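Long-range contacts in DNA mismatch repair protein MLH3 (Saccharomyces cerevisiae S288C, PDB 6RMN), which acts in DNA mismatch repair, correcting insertion-deletion loops as the MutL-homologue half of MutLbeta, of which this is the C-terminal, zinc-binding part: residues B[61-66]-B[172-178]; B[80-85]-B[136-140]; B[125-131]-B[184-189]. One frame throughout, in Å; residues are numbered along the deposited sequence.

Contact 1: residues B[61-66]-B[172-178]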
loop_
_atom_site.group_PDB
_atom_site.type_symbol
_atom_site.label_atom_id
_atom_site.label_comp_id
_atom_site.label_asym_id
_atom_site.label_seq_id
_atom_site.Cartn_x
_atom_site.Cartn_y
_atom_site.Cartn_z
ATOM N N PHE B 61 -15.207 19.321 -14.486
ATOM C CA PHE B 61 -15.048 19.497 -15.918
ATOM C C PHE B 61 -16.112 18.728 -16.678
ATOM O O PHE B 61 -16.766 19.311 -17.546
ATOM C CB PHE B 61 -13.629 19.118 -16.374
ATOM C CG PHE B 61 -12.774 20.344 -16.590
ATOM C CD1 PHE B 61 -12.926 21.128 -17.727
ATOM C CD2 PHE B 61 -11.866 20.756 -15.624
ATOM C CE1 PHE B 61 -12.161 22.285 -17.905
ATOM C CE2 PHE B 61 -11.116 21.924 -15.798
ATOM C CZ PHE B 61 -11.267 22.679 -16.935
ATOM N N TYR B 62 -16.338 17.451 -16.310
ATOM C CA TYR B 62 -17.354 16.601 -16.927
ATOM C C TYR B 62 -18.751 17.240 -16.807
ATOM O O TYR B 62 -19.480 17.277 -17.790
ATOM C CB TYR B 62 -17.307 15.151 -16.371
ATOM C CG TYR B 62 -18.444 14.280 -16.871
ATOM C CD1 TYR B 62 -18.390 13.680 -18.127
ATOM C CD2 TYR B 62 -19.605 14.115 -16.118
ATOM C CE1 TYR B 62 -19.459 12.930 -18.619
ATOM C CE2 TYR B 62 -20.684 13.379 -16.603
ATOM C CZ TYR B 62 -20.604 12.777 -17.850
ATOM O OH TYR B 62 -21.665 12.036 -18.327
ATOM N N SER B 63 -19.096 17.781 -15.630
ATOM C CA SER B 63 -20.373 18.463 -15.400
ATOM C C SER B 63 -20.538 19.723 -16.263
ATOM O O SER B 63 -21.592 19.907 -16.870
ATOM C CB SER B 63 -20.534 18.822 -13.924
ATOM O OG SER B 63 -20.563 17.636 -13.146
ATOM N N LEU B 64 -19.502 20.584 -16.301
ATOM C CA LEU B 64 -19.490 21.847 -17.028
ATOM C C LEU B 64 -19.629 21.642 -18.537
ATOM O O LEU B 64 -20.425 22.332 -19.174
ATOM C CB LEU B 64 -18.208 22.658 -16.677
ATOM C CG LEU B 64 -17.774 23.805 -17.631
ATOM C CD1 LEU B 64 -18.726 24.949 -17.594
ATOM C CD2 LEU B 64 -16.391 24.303 -17.288
ATOM N N LEU B 65 -18.847 20.716 -19.101
ATOM C CA LEU B 65 -18.853 20.475 -20.537
ATOM C C LEU B 65 -20.084 19.702 -21.017
ATOM O O LEU B 65 -20.486 19.912 -22.152
ATOM C CB LEU B 65 -17.534 19.839 -20.998
ATOM C CG LEU B 65 -16.379 20.852 -21.041
ATOM C CD1 LEU B 65 -15.054 20.206 -20.797
ATOM C CD2 LEU B 65 -16.417 21.723 -22.312
ATOM N N THR B 66 -20.727 18.885 -20.156
ATOM C CA THR B 66 -21.975 18.175 -20.485
ATOM C C THR B 66 -23.090 19.217 -20.617
ATOM O O THR B 66 -23.883 19.127 -21.549
ATOM C CB THR B 66 -22.284 17.074 -19.440
ATOM O OG1 THR B 66 -21.230 16.128 -19.480
ATOM C CG2 THR B 66 -23.583 16.337 -19.708
ATOM N N LEU B 172 -19.771 11.479 -24.294
ATOM C CA LEU B 172 -19.108 12.786 -24.253
ATOM C C LEU B 172 -17.779 12.670 -23.518
ATOM O O LEU B 172 -17.758 12.394 -22.309
ATOM C CB LEU B 172 -20.007 13.814 -23.535
ATOM C CG LEU B 172 -19.798 15.302 -23.847
ATOM C CD1 LEU B 172 -21.093 16.054 -23.674
ATOM C CD2 LEU B 172 -18.734 15.935 -22.948
ATOM N N TYR B 173 -16.675 12.881 -24.252
ATOM C CA TYR B 173 -15.340 12.866 -23.671
ATOM C C TYR B 173 -14.981 14.323 -23.452
ATOM O O TYR B 173 -14.565 15.011 -24.387
ATOM C CB TYR B 173 -14.335 12.129 -24.571
ATOM C CG TYR B 173 -14.747 10.709 -24.901
ATOM C CD1 TYR B 173 -14.475 9.661 -24.026
ATOM C CD2 TYR B 173 -15.414 10.413 -26.087
ATOM C CE1 TYR B 173 -14.857 8.352 -24.323
ATOM C CE2 TYR B 173 -15.802 9.109 -26.395
ATOM C CZ TYR B 173 -15.519 8.081 -25.511
ATOM O OH TYR B 173 -15.894 6.795 -25.817
ATOM N N TRP B 174 -15.241 14.815 -22.221
ATOM C CA TRP B 174 -15.035 16.207 -21.816
ATOM C C TRP B 174 -13.660 16.740 -22.215
ATOM O O TRP B 174 -13.557 17.897 -22.620
ATOM C CB TRP B 174 -15.303 16.407 -20.300
ATOM C CG TRP B 174 -14.358 15.641 -19.420
ATOM C CD1 TRP B 174 -14.503 14.356 -18.984
ATOM C CD2 TRP B 174 -13.061 16.072 -18.978
ATOM N NE1 TRP B 174 -13.388 13.968 -18.276
ATOM C CE2 TRP B 174 -12.486 14.998 -18.261
ATOM C CE3 TRP B 174 -12.312 17.252 -19.148
ATOM C CZ2 TRP B 174 -11.202 15.069 -17.713
ATOM C CZ3 TRP B 174 -11.041 17.322 -18.600
ATOM C CH2 TRP B 174 -10.507 16.248 -17.873
ATOM N N TRP B 175 -12.618 15.878 -22.144
ATOM C CA TRP B 175 -11.231 16.227 -22.434
ATOM C C TRP B 175 -10.946 16.530 -23.911
ATOM O O TRP B 175 -9.891 17.092 -24.216
ATOM C CB TRP B 175 -10.275 15.176 -21.886
ATOM C CG TRP B 175 -10.714 13.764 -22.100
ATOM C CD1 TRP B 175 -11.390 12.968 -21.219
ATOM C CD2 TRP B 175 -10.459 12.961 -23.257
ATOM N NE1 TRP B 175 -11.583 11.721 -21.764
ATOM C CE2 TRP B 175 -11.009 11.683 -23.009
ATOM C CE3 TRP B 175 -9.772 13.182 -24.463
ATOM C CZ2 TRP B 175 -10.900 10.633 -23.923
ATOM C CZ3 TRP B 175 -9.676 12.147 -25.378
ATOM C CH2 TRP B 175 -10.236 10.888 -25.108
ATOM N N LYS B 176 -11.890 16.211 -24.812
ATOM C CA LYS B 176 -11.762 16.526 -26.232
ATOM C C LYS B 176 -12.138 18.002 -26.476
ATOM O O LYS B 176 -11.898 18.520 -27.564
ATOM C CB LYS B 176 -12.634 15.585 -27.085
ATOM C CG LYS B 176 -12.068 14.177 -27.160
ATOM C CD LYS B 176 -12.888 13.238 -28.008
ATOM C CE LYS B 176 -12.204 11.891 -28.092
ATOM N NZ LYS B 176 -12.906 10.955 -29.011
ATOM N N TYR B 177 -12.715 18.665 -25.454
ATOM C CA TYR B 177 -13.191 20.051 -25.465
ATOM C C TYR B 177 -12.530 20.884 -24.364
ATOM O O TYR B 177 -12.784 22.084 -24.271
ATOM C CB TYR B 177 -14.715 20.076 -25.256
ATOM C CG TYR B 177 -15.494 19.256 -26.251
ATOM C CD1 TYR B 177 -15.817 17.927 -25.990
ATOM C CD2 TYR B 177 -15.948 19.816 -27.442
ATOM C CE1 TYR B 177 -16.540 17.163 -26.907
ATOM C CE2 TYR B 177 -16.685 19.068 -28.360
ATOM C CZ TYR B 177 -16.971 17.737 -28.093
ATOM O OH TYR B 177 -17.689 16.995 -29.006
ATOM N N SER B 178 -11.716 20.237 -23.517
ATOM C CA SER B 178 -10.997 20.811 -22.374
ATOM C C SER B 178 -10.194 22.081 -22.721
ATOM O O SER B 178 -10.164 23.026 -21.927
ATOM C CB SER B 178 -10.074 19.757 -21.766
ATOM O OG SER B 178 -10.004 19.913 -20.361
#
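Trp174 lies flat against helix 48-69, an apolar docking of an irregular loop on a long helix, at the point where the chain between helices 136-151 and 183-196 returns to the 61-66 turn. The indole offers one face to the helix: Phe61 CB sits over it, 3.6 Å from Trp174 CE3, in a CH-pi contact, with the backbone N of Tyr62 farther along the same side. On the opposite face rests Trp175 CD1 of the indole's own loop. The phenyl ring of Phe61 meets the six-membered ring obliquely, the planes inclined at 31°. Tyr62 comes in beside the indole, its CB 3.9 Å from Trp174 CD1. Leu65 lies one turn on from Phe61; its two methyls divide the work, CD1 lying 3.8 Å from Trp174 CB while CD2 meets Tyr177 CB at the same distance. With CG placed between its backbone N and carbonyl carbon (chi1 63°), Trp174 turns its ring back over the helix. At the far end, Leu172 CD1 approaches Thr66 CA at 3.9 Å. Thr66 OG1 instead bonds to Tyr62 O at 2.7 Å within the helix, on the other side of that carbonyl's plane from Thr66 N. Because no hydrogen bond joins the two segments, their hold on each other rests on shape and mostly apolar packing, with 419 Å² buried in all.

Contact 2: residues B[80-85]-B[136-140]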
loop_
_atom_site.group_PDB
_atom_site.type_symbol
_atom_site.label_atom_id
_atom_site.label_comp_id
_atom_site.label_asym_id
_atom_site.label_seq_id
_atom_site.Cartn_x
_atom_site.Cartn_y
_atom_site.Cartn_z
ATOM N N ASP B 80 -28.291 46.224 -14.810
ATOM C CA ASP B 80 -27.432 47.417 -14.723
ATOM C C ASP B 80 -25.931 47.091 -14.780
ATOM O O ASP B 80 -25.167 47.421 -13.862
ATOM C CB ASP B 80 -27.793 48.258 -13.472
ATOM C CG ASP B 80 -27.325 49.707 -13.509
ATOM O OD1 ASP B 80 -27.710 50.439 -14.459
ATOM O OD2 ASP B 80 -26.592 50.116 -12.579
ATOM N N CYS B 81 -25.534 46.397 -15.852
ATOM C CA CYS B 81 -24.155 46.003 -16.099
ATOM C C CYS B 81 -23.789 46.419 -17.517
ATOM O O CYS B 81 -24.053 45.697 -18.484
ATOM C CB CYS B 81 -23.958 44.508 -15.866
ATOM S SG CYS B 81 -22.226 43.970 -15.890
ATOM N N CYS B 82 -23.253 47.642 -17.633
ATOM C CA CYS B 82 -22.830 48.246 -18.891
ATOM C C CYS B 82 -21.371 48.638 -18.764
ATOM O O CYS B 82 -20.987 49.360 -17.834
ATOM C CB CYS B 82 -23.710 49.436 -19.255
ATOM S SG CYS B 82 -25.489 49.087 -19.191
ATOM N N ILE B 83 -20.549 48.110 -19.674
ATOM C CA ILE B 83 -19.108 48.325 -19.675
ATOM C C ILE B 83 -18.678 49.177 -20.867
ATOM O O ILE B 83 -19.050 48.886 -22.006
ATOM C CB ILE B 83 -18.360 46.952 -19.572
ATOM C CG1 ILE B 83 -18.622 46.276 -18.197
ATOM C CG2 ILE B 83 -16.850 47.087 -19.844
ATOM C CD1 ILE B 83 -18.230 44.815 -18.101
ATOM N N GLU B 84 -17.890 50.230 -20.597
ATOM C CA GLU B 84 -17.347 51.111 -21.630
ATOM C C GLU B 84 -16.191 50.379 -22.308
ATOM O O GLU B 84 -15.323 49.822 -21.626
ATOM C CB GLU B 84 -16.868 52.439 -21.023
ATOM C CG GLU B 84 -17.948 53.508 -20.933
ATOM C CD GLU B 84 -17.577 54.739 -20.126
ATOM O OE1 GLU B 84 -16.474 55.291 -20.346
ATOM O OE2 GLU B 84 -18.396 55.162 -19.277
ATOM N N VAL B 85 -16.212 50.339 -23.647
ATOM C CA VAL B 85 -15.204 49.663 -24.473
ATOM C C VAL B 85 -14.727 50.534 -25.649
ATOM O O VAL B 85 -15.491 51.365 -26.145
ATOM C CB VAL B 85 -15.678 48.259 -24.964
ATOM C CG1 VAL B 85 -15.698 47.237 -23.827
ATOM C CG2 VAL B 85 -17.031 48.319 -25.674
ATOM N N LYS B 136 -17.067 45.619 -12.199
ATOM C CA LYS B 136 -17.107 45.823 -13.655
ATOM C C LYS B 136 -15.732 45.780 -14.327
ATOM O O LYS B 136 -15.625 45.283 -15.448
ATOM C CB LYS B 136 -17.843 47.117 -14.010
ATOM C CG LYS B 136 -19.355 46.984 -13.955
ATOM C CD LYS B 136 -20.040 48.333 -14.080
ATOM C CE LYS B 136 -21.480 48.247 -13.652
ATOM N NZ LYS B 136 -22.206 49.522 -13.895
ATOM N N ASP B 137 -14.687 46.289 -13.641
ATOM C CA ASP B 137 -13.294 46.298 -14.111
ATOM C C ASP B 137 -12.750 44.863 -14.220
ATOM O O ASP B 137 -11.974 44.561 -15.131
ATOM C CB ASP B 137 -12.401 47.120 -13.159
ATOM C CG ASP B 137 -13.046 48.369 -12.585
ATOM O OD1 ASP B 137 -13.456 49.248 -13.387
ATOM O OD2 ASP B 137 -13.140 48.470 -11.330
ATOM N N TYR B 138 -13.161 43.989 -13.279
ATOM C CA TYR B 138 -12.774 42.588 -13.247
ATOM C C TYR B 138 -13.389 41.833 -14.439
ATOM O O TYR B 138 -12.687 41.080 -15.116
ATOM C CB TYR B 138 -13.185 41.925 -11.907
ATOM C CG TYR B 138 -13.008 40.422 -11.936
ATOM C CD1 TYR B 138 -11.748 39.847 -11.794
ATOM C CD2 TYR B 138 -14.085 39.578 -12.208
ATOM C CE1 TYR B 138 -11.565 38.468 -11.899
ATOM C CE2 TYR B 138 -13.908 38.196 -12.338
ATOM C CZ TYR B 138 -12.647 37.649 -12.171
ATOM O OH TYR B 138 -12.441 36.308 -12.325
ATOM N N LEU B 139 -14.712 42.001 -14.644
ATOM C CA LEU B 139 -15.488 41.331 -15.679
ATOM C C LEU B 139 -14.973 41.669 -17.076
ATOM O O LEU B 139 -14.803 40.757 -17.882
ATOM C CB LEU B 139 -16.988 41.660 -15.521
ATOM C CG LEU B 139 -17.978 40.931 -16.440
ATOM C CD1 LEU B 139 -17.872 39.420 -16.295
ATOM C CD2 LEU B 139 -19.383 41.372 -16.153
ATOM N N LYS B 140 -14.674 42.962 -17.337
ATOM C CA LYS B 140 -14.118 43.423 -18.612
ATOM C C LYS B 140 -12.790 42.693 -18.888
ATOM O O LYS B 140 -12.629 42.114 -19.968
ATOM C CB LYS B 140 -13.912 44.948 -18.613
ATOM C CG LYS B 140 -13.428 45.487 -19.958
ATOM C CD LYS B 140 -13.175 46.976 -19.937
ATOM C CE LYS B 140 -12.780 47.484 -21.302
ATOM N NZ LYS B 140 -12.602 48.961 -21.322
#
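Lys140 and Ile83 meet through torsions that bring both side chains together between strand and helix. CG of Lys140 stands opposite the backbone N (chi1 -176°) and every later bond is extended, so that the chain runs straight to the strand. Ile83 has CG1 beside its own N, which directs CD1 at the helix backbone, 3.7 Å from Lys136 O, and turns CG2 to the lysine, 3.7 Å from Lys140 CD. The methylenes of Lys140 thus slide past an isoleucine methyl, and CE reaches Val85 CG1 at 3.9 Å. The chain ends in the one hydrogen bond between the segments: Lys140 NZ donates to Glu84 O over 2.9 Å, lying in the carbonyl plane with a C=O...N angle of 149°. A long, weak ion pair with Glu89 is a second partner for the ammonium group. A methionine in place of Lys140 would probably leave Glu84 O without this donor and Glu89 without its distant counter-charge. Lys136, also extended, runs past Cys82 O toward the residues before the strand, where its NZ stays 3.6 Å from Asp80 O, with no hydrogen bond formed. Deeper in, Leu139 CD2 touches Cys81 SG at 3.9 Å and also Ile83 CD1. Helix 136-151 here packs on an antiparallel sheet, in which Cys81, Ile83 and Val85 bond to strand 117-124; the axes cross at -61°, 9.2 Å apart, in the layered helix-on-antiparallel-sheet packing of an alpha+beta subdomain.

Contact 3: residues B[125-131]-B[184-189]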
loop_
_atom_site.group_PDB
_atom_site.type_symbol
_atom_site.label_atom_id
_atom_site.label_comp_id
_atom_site.label_asym_id
_atom_site.label_seq_id
_atom_site.Cartn_x
_atom_site.Cartn_y
_atom_site.Cartn_z
ATOM N N PRO B 125 -23.080 33.086 -16.322
ATOM C CA PRO B 125 -23.286 31.809 -15.612
ATOM C C PRO B 125 -23.066 32.006 -14.107
ATOM O O PRO B 125 -22.435 32.990 -13.717
ATOM C CB PRO B 125 -22.234 30.886 -16.227
ATOM C CG PRO B 125 -21.144 31.790 -16.666
ATOM C CD PRO B 125 -21.806 33.087 -17.077
ATOM N N GLU B 126 -23.609 31.116 -13.270
ATOM C CA GLU B 126 -23.520 31.215 -11.804
ATOM C C GLU B 126 -22.080 31.361 -11.258
ATOM O O GLU B 126 -21.863 32.191 -10.379
ATOM C CB GLU B 126 -24.258 30.051 -11.120
ATOM C CG GLU B 126 -25.774 30.129 -11.275
ATOM C CD GLU B 126 -26.489 31.068 -10.318
ATOM O OE1 GLU B 126 -27.090 30.573 -9.337
ATOM O OE2 GLU B 126 -26.457 32.298 -10.553
ATOM N N MET B 127 -21.111 30.597 -11.798
ATOM C CA MET B 127 -19.690 30.663 -11.427
ATOM C C MET B 127 -19.181 32.088 -11.584
ATOM O O MET B 127 -18.574 32.627 -10.657
ATOM C CB MET B 127 -18.842 29.820 -12.389
ATOM C CG MET B 127 -18.767 28.368 -12.088
ATOM S SD MET B 127 -17.898 27.626 -13.503
ATOM C CE MET B 127 -18.897 26.130 -13.728
ATOM N N LEU B 128 -19.390 32.670 -12.784
ATOM C CA LEU B 128 -18.923 34.000 -13.137
ATOM C C LEU B 128 -19.646 35.113 -12.372
ATOM O O LEU B 128 -19.003 36.098 -12.017
ATOM C CB LEU B 128 -18.963 34.216 -14.662
ATOM C CG LEU B 128 -18.086 35.364 -15.236
ATOM C CD1 LEU B 128 -16.644 35.302 -14.709
ATOM C CD2 LEU B 128 -18.057 35.322 -16.750
ATOM N N THR B 129 -20.954 34.936 -12.077
ATOM C CA THR B 129 -21.748 35.889 -11.290
ATOM C C THR B 129 -21.120 36.047 -9.912
ATOM O O THR B 129 -20.945 37.177 -9.468
ATOM C CB THR B 129 -23.235 35.468 -11.205
ATOM O OG1 THR B 129 -23.770 35.313 -12.520
ATOM C CG2 THR B 129 -24.087 36.482 -10.446
ATOM N N SER B 130 -20.740 34.914 -9.272
ATOM C CA SER B 130 -20.122 34.856 -7.941
ATOM C C SER B 130 -18.741 35.501 -7.885
ATOM O O SER B 130 -18.475 36.292 -6.981
ATOM C CB SER B 130 -20.042 33.416 -7.438
ATOM O OG SER B 130 -21.294 32.751 -7.515
ATOM N N LYS B 131 -17.873 35.167 -8.851
ATOM C CA LYS B 131 -16.501 35.671 -8.959
ATOM C C LYS B 131 -16.437 37.182 -9.234
ATOM O O LYS B 131 -15.609 37.874 -8.635
ATOM C CB LYS B 131 -15.731 34.861 -10.032
ATOM C CG LYS B 131 -14.230 35.130 -10.096
ATOM C CD LYS B 131 -13.413 34.493 -8.978
ATOM C CE LYS B 131 -11.993 34.993 -9.024
ATOM N NZ LYS B 131 -11.272 34.720 -7.761
ATOM N N VAL B 184 -10.714 31.726 -17.143
ATOM C CA VAL B 184 -11.466 32.085 -15.935
ATOM C C VAL B 184 -12.277 30.895 -15.396
ATOM O O VAL B 184 -12.408 30.768 -14.187
ATOM C CB VAL B 184 -12.323 33.368 -16.109
ATOM C CG1 VAL B 184 -13.444 33.175 -17.140
ATOM C CG2 VAL B 184 -12.877 33.852 -14.762
ATOM N N PHE B 185 -12.800 30.027 -16.283
ATOM C CA PHE B 185 -13.566 28.861 -15.869
ATOM C C PHE B 185 -12.643 27.803 -15.250
ATOM O O PHE B 185 -12.942 27.293 -14.177
ATOM C CB PHE B 185 -14.421 28.319 -17.016
ATOM C CG PHE B 185 -15.617 29.177 -17.339
ATOM C CD1 PHE B 185 -16.772 29.101 -16.582
ATOM C CD2 PHE B 185 -15.595 30.049 -18.414
ATOM C CE1 PHE B 185 -17.880 29.905 -16.885
ATOM C CE2 PHE B 185 -16.703 30.849 -18.719
ATOM C CZ PHE B 185 -17.835 30.775 -17.949
ATOM N N HIS B 186 -11.482 27.561 -15.882
ATOM C CA HIS B 186 -10.404 26.675 -15.440
ATOM C C HIS B 186 -9.980 27.038 -14.008
ATOM O O HIS B 186 -9.951 26.169 -13.136
ATOM C CB HIS B 186 -9.202 26.878 -16.373
ATOM C CG HIS B 186 -8.696 25.639 -17.020
ATOM N ND1 HIS B 186 -8.155 24.601 -16.274
ATOM C CD2 HIS B 186 -8.603 25.334 -18.334
ATOM C CE1 HIS B 186 -7.768 23.696 -17.154
ATOM N NE2 HIS B 186 -8.025 24.087 -18.409
ATOM N N GLU B 187 -9.693 28.342 -13.774
ATOM C CA GLU B 187 -9.291 28.930 -12.492
ATOM C C GLU B 187 -10.324 28.681 -11.413
ATOM O O GLU B 187 -9.954 28.249 -10.318
ATOM C CB GLU B 187 -9.018 30.429 -12.649
ATOM C CG GLU B 187 -7.714 30.740 -13.376
ATOM C CD GLU B 187 -7.463 32.178 -13.809
ATOM O OE1 GLU B 187 -8.329 33.052 -13.571
ATOM O OE2 GLU B 187 -6.385 32.426 -14.396
ATOM N N ILE B 188 -11.622 28.891 -11.729
ATOM C CA ILE B 188 -12.721 28.641 -10.790
ATOM C C ILE B 188 -12.798 27.149 -10.401
ATOM O O ILE B 188 -12.896 26.841 -9.210
ATOM C CB ILE B 188 -14.083 29.215 -11.282
ATOM C CG1 ILE B 188 -14.012 30.769 -11.428
ATOM C CG2 ILE B 188 -15.222 28.822 -10.343
ATOM C CD1 ILE B 188 -15.171 31.425 -12.215
ATOM N N LEU B 189 -12.725 26.233 -11.394
ATOM C CA LEU B 189 -12.799 24.788 -11.138
ATOM C C LEU B 189 -11.571 24.275 -10.395
ATOM O O LEU B 189 -11.725 23.429 -9.521
ATOM C CB LEU B 189 -13.064 23.961 -12.415
ATOM C CG LEU B 189 -14.300 24.305 -13.284
ATOM C CD1 LEU B 189 -14.621 23.161 -14.207
ATOM C CD2 LEU B 189 -15.546 24.655 -12.439
#
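Met127 and Phe185 form a Met-aromatic contact within a nearly perpendicular helix-helix packing, in which the start of helix 126-132 crosses helix 183-196 at 81° with the short axes 10.6 Å apart. The sulfur approaches the ring at its edge, SD lying 3.6 Å from Phe185 CD1 and close to the ring plane. CG of Met127 is beside the backbone N (chi1 -83°), and a bend at the last torsion carries the terminal methyl to Leu189, with CE 3.9 Å from Leu189 CD2. Earlier in the same side chain, CG touches Ile188 CG2 at 4.0 Å, so one flexible residue meets three partners on the facing helix. Ile188 also pushes its CD1 toward the backbone of the first helix, 3.9 Å from Met127 O, and reaches Lys131 CB. Leu128 and Val184 extend the apolar seam, their side chains crossing at about a right angle where Leu128 CD1 meets Val184 CG2. Pro125, at the N-cap position, has a carbonyl that accepts from both Thr129 N and Thr129 OG1, the hydroxyl standing well above the carbonyl plane. No hydrogen bond spans the two segments; the contact is buried and apolar. The proline ring adds a further contact in the plane of the phenyl group, its CG standing 3.7 Å from Phe185 CZ.

The three contacts show how distant parts of a chain can be tied together: the segments of contact 3 alternate along the chain with those of both others, while contact 2 falls wholly between the segments of contact 1. Contact 3 is the hub, its centre 16 Å from those of both others, whereas contacts 1 and 2 lie 29 Å apart and do not touch. Toward contact 1 it packs through Leu64 CD2 and Leu189 CD1, 3.7 Å apart, and through the edge-to-face rings of Phe61 and His186. Toward contact 2 the link is Tyr138 OH, 3.5 Å from Val184 CG2. Phe61 and Leu189 each lie about 12 Å (side chain to ion) from a bound zinc ion; helix 48-69 also carries the zinc ligands His49 and Glu53.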